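Local coordinates for non-toxic crystal protein (Bacillus thuringiensis, PDB 2D42) that is a non-toxic parasporal crystal protein whose fold closely resembles that of beta-pore-forming toxins of the aerolysin type, at residues A[135-147]-A[231-243]. Residues are numbered along the deposited sequence; the frame is centred on the assembly and turned at random.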
loop_
_atom_site.group_PDB
_atom_site.type_symbol
_atom_site.label_atom_id
_atom_site.label_comp_id
_atom_site.label_asym_id
_atom_site.label_seq_id
_atom_site.Cartn_x
_atom_site.Cartn_y
_atom_site.Cartn_z
ATOM N N THR A 135 11.043 -8.715 -3.964
ATOM C CA THR A 135 11.763 -9.847 -4.515
ATOM C C THR A 135 11.434 -11.115 -3.742
ATOM O O THR A 135 11.615 -11.185 -2.529
ATOM C CB THR A 135 13.286 -9.612 -4.475
ATOM O OG1 THR A 135 13.626 -8.538 -5.362
ATOM C CG2 THR A 135 14.031 -10.866 -4.895
ATOM N N GLN A 136 10.924 -12.112 -4.456
ATOM C CA GLN A 136 10.595 -13.391 -3.849
ATOM C C GLN A 136 11.704 -14.356 -4.237
ATOM O O GLN A 136 12.098 -14.409 -5.399
ATOM C CB GLN A 136 9.246 -13.887 -4.372
ATOM C CG GLN A 136 8.065 -13.062 -3.886
ATOM C CD GLN A 136 6.743 -13.528 -4.467
ATOM O OE1 GLN A 136 6.405 -13.206 -5.609
ATOM N NE2 GLN A 136 5.988 -14.299 -3.681
ATOM N N ASP A 137 12.225 -15.100 -3.268
ATOM C CA ASP A 137 13.296 -16.059 -3.543
ATOM C C ASP A 137 12.741 -17.479 -3.638
ATOM O O ASP A 137 12.627 -18.177 -2.636
ATOM C CB ASP A 137 14.363 -16.014 -2.442
ATOM C CG ASP A 137 15.045 -14.662 -2.336
ATOM O OD1 ASP A 137 15.687 -14.231 -3.312
ATOM O OD2 ASP A 137 14.943 -14.027 -1.269
ATOM N N PHE A 138 12.412 -17.911 -4.846
ATOM C CA PHE A 138 11.869 -19.246 -5.034
ATOM C C PHE A 138 12.978 -20.283 -5.130
ATOM O O PHE A 138 13.854 -20.203 -5.992
ATOM C CB PHE A 138 10.988 -19.283 -6.285
ATOM C CG PHE A 138 9.797 -18.371 -6.209
ATOM C CD1 PHE A 138 8.752 -18.649 -5.338
ATOM C CD2 PHE A 138 9.735 -17.216 -6.988
ATOM C CE1 PHE A 138 7.656 -17.790 -5.235
ATOM C CE2 PHE A 138 8.647 -16.350 -6.896
ATOM C CZ PHE A 138 7.604 -16.638 -6.016
ATOM N N ARG A 139 12.932 -21.253 -4.222
ATOM C CA ARG A 139 13.911 -22.326 -4.176
ATOM C C ARG A 139 13.147 -23.642 -4.128
ATOM O O ARG A 139 12.279 -23.831 -3.275
ATOM C CB ARG A 139 14.796 -22.208 -2.926
ATOM C CG ARG A 139 15.600 -20.915 -2.805
ATOM C CD ARG A 139 16.622 -21.024 -1.665
ATOM N NE ARG A 139 17.356 -19.780 -1.427
ATOM C CZ ARG A 139 16.836 -18.702 -0.846
ATOM N NH1 ARG A 139 17.574 -17.614 -0.671
ATOM N NH2 ARG A 139 15.576 -18.712 -0.429
ATOM N N ASP A 140 13.466 -24.541 -5.053
ATOM C CA ASP A 140 12.817 -25.844 -5.112
ATOM C C ASP A 140 13.759 -26.859 -5.728
ATOM O O ASP A 140 14.692 -26.502 -6.452
ATOM C CB ASP A 140 11.530 -25.772 -5.946
ATOM C CG ASP A 140 10.426 -25.002 -5.248
ATOM O OD1 ASP A 140 9.859 -25.530 -4.274
ATOM O OD2 ASP A 140 10.132 -23.864 -5.661
ATOM N N SER A 141 13.518 -28.128 -5.433
ATOM C CA SER A 141 14.341 -29.188 -5.985
ATOM C C SER A 141 13.443 -30.345 -6.357
ATOM O O SER A 141 12.300 -30.418 -5.913
ATOM C CB SER A 141 15.392 -29.648 -4.974
ATOM O OG SER A 141 14.789 -30.379 -3.921
ATOM N N GLN A 142 13.957 -31.246 -7.178
ATOM C CA GLN A 142 13.187 -32.402 -7.611
ATOM C C GLN A 142 14.111 -33.557 -7.958
ATOM O O GLN A 142 15.017 -33.413 -8.782
ATOM C CB GLN A 142 12.351 -32.050 -8.842
ATOM C CG GLN A 142 11.665 -33.249 -9.498
ATOM C CD GLN A 142 10.518 -33.785 -8.678
ATOM O OE1 GLN A 142 9.535 -33.086 -8.444
ATOM N NE2 GLN A 142 10.635 -35.028 -8.227
ATOM N N THR A 143 13.871 -34.704 -7.336
ATOM C CA THR A 143 14.675 -35.882 -7.596
ATOM C C THR A 143 13.964 -36.691 -8.660
ATOM O O THR A 143 12.737 -36.755 -8.686
ATOM C CB THR A 143 14.842 -36.720 -6.325
ATOM O OG1 THR A 143 15.370 -35.887 -5.286
ATOM C CG2 THR A 143 15.806 -37.871 -6.571
ATOM N N ILE A 144 14.739 -37.315 -9.534
ATOM C CA ILE A 144 14.174 -38.081 -10.631
ATOM C C ILE A 144 15.054 -39.270 -10.969
ATOM O O ILE A 144 16.265 -39.222 -10.788
ATOM C CB ILE A 144 14.060 -37.189 -11.896
ATOM C CG1 ILE A 144 13.333 -37.938 -13.005
ATOM C CG2 ILE A 144 15.451 -36.774 -12.372
ATOM C CD1 ILE A 144 11.890 -38.215 -12.677
ATOM N N ARG A 145 14.442 -40.339 -11.456
ATOM C CA ARG A 145 15.205 -41.505 -11.849
ATOM C C ARG A 145 15.269 -41.471 -13.357
ATOM O O ARG A 145 14.246 -41.563 -14.034
ATOM C CB ARG A 145 14.532 -42.796 -11.380
ATOM C CG ARG A 145 15.264 -44.048 -11.842
ATOM C CD ARG A 145 14.719 -45.305 -11.177
ATOM N NE ARG A 145 14.933 -45.281 -9.732
ATOM C CZ ARG A 145 14.634 -46.285 -8.913
ATOM N NH1 ARG A 145 14.102 -47.404 -9.394
ATOM N NH2 ARG A 145 14.870 -46.172 -7.612
ATOM N N VAL A 146 16.472 -41.319 -13.890
ATOM C CA VAL A 146 16.630 -41.259 -15.330
ATOM C C VAL A 146 17.037 -42.610 -15.879
ATOM O O VAL A 146 18.157 -43.073 -15.656
ATOM C CB VAL A 146 17.690 -40.234 -15.745
ATOM C CG1 VAL A 146 17.669 -40.076 -17.251
ATOM C CG2 VAL A 146 17.428 -38.903 -15.046
ATOM N N PRO A 147 16.124 -43.259 -16.610
ATOM C CA PRO A 147 16.357 -44.573 -17.210
ATOM C C PRO A 147 17.500 -44.549 -18.213
ATOM O O PRO A 147 17.818 -43.506 -18.784
ATOM C CB PRO A 147 15.023 -44.887 -17.885
ATOM C CG PRO A 147 14.028 -44.106 -17.053
ATOM C CD PRO A 147 14.748 -42.805 -16.865
ATOM N N GLN A 231 1.340 -7.656 -9.200
ATOM C CA GLN A 231 1.485 -9.082 -9.447
ATOM C C GLN A 231 2.277 -9.709 -8.321
ATOM O O GLN A 231 3.021 -9.022 -7.622
ATOM C CB GLN A 231 2.215 -9.304 -10.768
ATOM C CG GLN A 231 1.442 -8.811 -11.972
ATOM C CD GLN A 231 2.307 -8.703 -13.214
ATOM O OE1 GLN A 231 1.816 -8.832 -14.339
ATOM N NE2 GLN A 231 3.596 -8.449 -13.019
ATOM N N ILE A 232 2.113 -11.015 -8.141
ATOM C CA ILE A 232 2.843 -11.725 -7.102
ATOM C C ILE A 232 2.963 -13.208 -7.440
ATOM O O ILE A 232 2.046 -13.802 -8.020
ATOM C CB ILE A 232 2.146 -11.618 -5.727
ATOM C CG1 ILE A 232 0.813 -12.355 -5.758
ATOM C CG2 ILE A 232 1.882 -10.168 -5.374
ATOM C CD1 ILE A 232 0.223 -12.565 -4.389
ATOM N N GLY A 233 4.099 -13.791 -7.073
ATOM C CA GLY A 233 4.320 -15.210 -7.297
ATOM C C GLY A 233 3.500 -15.938 -6.251
ATOM O O GLY A 233 3.613 -15.629 -5.065
ATOM N N LEU A 234 2.677 -16.891 -6.683
ATOM C CA LEU A 234 1.804 -17.638 -5.784
ATOM C C LEU A 234 2.348 -19.001 -5.364
ATOM O O LEU A 234 2.247 -19.388 -4.195
ATOM C CB LEU A 234 0.422 -17.814 -6.440
ATOM C CG LEU A 234 -0.313 -16.493 -6.723
ATOM C CD1 LEU A 234 -1.621 -16.756 -7.463
ATOM C CD2 LEU A 234 -0.563 -15.769 -5.399
ATOM N N GLN A 235 2.890 -19.738 -6.327
ATOM C CA GLN A 235 3.466 -21.053 -6.062
ATOM C C GLN A 235 4.325 -21.462 -7.249
ATOM O O GLN A 235 4.257 -20.847 -8.316
ATOM C CB GLN A 235 2.372 -22.104 -5.850
ATOM C CG GLN A 235 1.630 -22.491 -7.118
ATOM C CD GLN A 235 0.586 -23.564 -6.873
ATOM O OE1 GLN A 235 0.891 -24.631 -6.341
ATOM N NE2 GLN A 235 -0.656 -23.287 -7.267
ATOM N N THR A 236 5.117 -22.513 -7.070
ATOM C CA THR A 236 5.984 -22.985 -8.138
ATOM C C THR A 236 5.744 -24.450 -8.444
ATOM O O THR A 236 5.210 -25.193 -7.617
ATOM C CB THR A 236 7.457 -22.822 -7.773
ATOM O OG1 THR A 236 7.718 -23.522 -6.549
ATOM C CG2 THR A 236 7.805 -21.355 -7.603
ATOM N N PHE A 237 6.133 -24.857 -9.646
ATOM C CA PHE A 237 5.983 -26.239 -10.065
ATOM C C PHE A 237 7.243 -26.680 -10.794
ATOM O O PHE A 237 7.854 -25.896 -11.526
ATOM C CB PHE A 237 4.822 -26.421 -11.059
ATOM C CG PHE A 237 3.487 -25.927 -10.571
ATOM C CD1 PHE A 237 3.051 -24.640 -10.878
ATOM C CD2 PHE A 237 2.639 -26.769 -9.844
ATOM C CE1 PHE A 237 1.789 -24.196 -10.475
ATOM C CE2 PHE A 237 1.377 -26.338 -9.437
ATOM C CZ PHE A 237 0.951 -25.051 -9.754
ATOM N N ILE A 238 7.633 -27.930 -10.589
ATOM C CA ILE A 238 8.761 -28.472 -11.323
ATOM C C ILE A 238 8.175 -29.647 -12.089
ATOM O O ILE A 238 7.642 -30.574 -11.493
ATOM C CB ILE A 238 9.897 -28.983 -10.423
ATOM C CG1 ILE A 238 10.576 -27.810 -9.705
ATOM C CG2 ILE A 238 10.913 -29.736 -11.279
ATOM C CD1 ILE A 238 11.719 -28.213 -8.774
ATOM N N ASP A 239 8.230 -29.582 -13.412
ATOM C CA ASP A 239 7.720 -30.662 -14.235
ATOM C C ASP A 239 8.882 -31.286 -14.992
ATOM O O ASP A 239 9.680 -30.593 -15.618
ATOM C CB ASP A 239 6.659 -30.142 -15.204
ATOM C CG ASP A 239 5.428 -29.622 -14.481
ATOM O OD1 ASP A 239 4.685 -30.438 -13.892
ATOM O OD2 ASP A 239 5.213 -28.398 -14.491
ATOM N N VAL A 240 8.967 -32.605 -14.922
ATOM C CA VAL A 240 10.039 -33.326 -15.579
ATOM C C VAL A 240 9.530 -34.247 -16.682
ATOM O O VAL A 240 8.719 -35.136 -16.440
ATOM C CB VAL A 240 10.823 -34.166 -14.564
ATOM C CG1 VAL A 240 12.011 -34.834 -15.240
ATOM C CG2 VAL A 240 11.273 -33.287 -13.405
ATOM N N VAL A 241 10.005 -34.009 -17.897
ATOM C CA VAL A 241 9.645 -34.839 -19.030
ATOM C C VAL A 241 10.834 -35.765 -19.257
ATOM O O VAL A 241 11.953 -35.306 -19.505
ATOM C CB VAL A 241 9.410 -34.002 -20.302
ATOM C CG1 VAL A 241 9.289 -34.925 -21.513
ATOM C CG2 VAL A 241 8.140 -33.166 -20.151
ATOM N N ILE A 242 10.591 -37.065 -19.142
ATOM C CA ILE A 242 11.631 -38.068 -19.334
ATOM C C ILE A 242 11.383 -38.742 -20.679
ATOM O O ILE A 242 10.272 -39.183 -20.962
ATOM C CB ILE A 242 11.584 -39.127 -18.219
ATOM C CG1 ILE A 242 11.932 -38.482 -16.882
ATOM C CG2 ILE A 242 12.547 -40.264 -18.528
ATOM C CD1 ILE A 242 11.707 -39.392 -15.704
ATOM N N GLU A 243 12.409 -38.813 -21.515
ATOM C CA GLU A 243 12.238 -39.426 -22.822
ATOM C C GLU A 243 13.492 -40.143 -23.300
ATOM O O GLU A 243 14.608 -39.795 -22.913
ATOM C CB GLU A 243 11.819 -38.360 -23.837
ATOM C CG GLU A 243 12.816 -37.230 -23.993
ATOM C CD GLU A 243 12.229 -36.024 -24.705
ATOM O OE1 GLU A 243 12.983 -35.064 -24.974
ATOM O OE2 GLU A 243 11.013 -36.031 -24.993
HETATM O O HOH W 1 7.835 -33.154 -11.004
#
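The F138 ring meets strand 231-243 obliquely, with CZ 3.8 Å from G233 CA and CD1 3.7 Å from T236 CG2. The Q136 amide bonds the backbone of G233 with both its ends. G233 N gives its hydrogen to Q136 OE1 at 2.8 Å, in the carbonyl plane and on a lone pair. Q136 NE2 donates to G233 O at 3.1 Å, nearly straight at 164°. This pair of bonds fixes the amide's rotation. T236 OG1 donates to D140 OD2 at 2.6 Å from above the carboxylate plane; Y156 OH also bonds that oxygen. Q142 has CG anti to the backbone N (chi1 171°). Its CB lies on I238 CG2 and its CG on V240 CG2. The chain bends at chi2, and NE2 donates to T143 O, while a water links OE1 to I238 O. I144 and I242 meet tip to tip, tightly, with their CD1 atoms 3.3 Å apart. The axes of segments 135-146 and 231-243 come within 8.0 Å, roughly parallel at 26°. They face each other through side chains, consistent with two layers of a curled, sandwich-like sheet. Strand 129-146 pairs with strand 71-94; strand 219-244 pairs with strands 71-94 and 150-185. Y156 and L158 of strand 150-185 also touch F138.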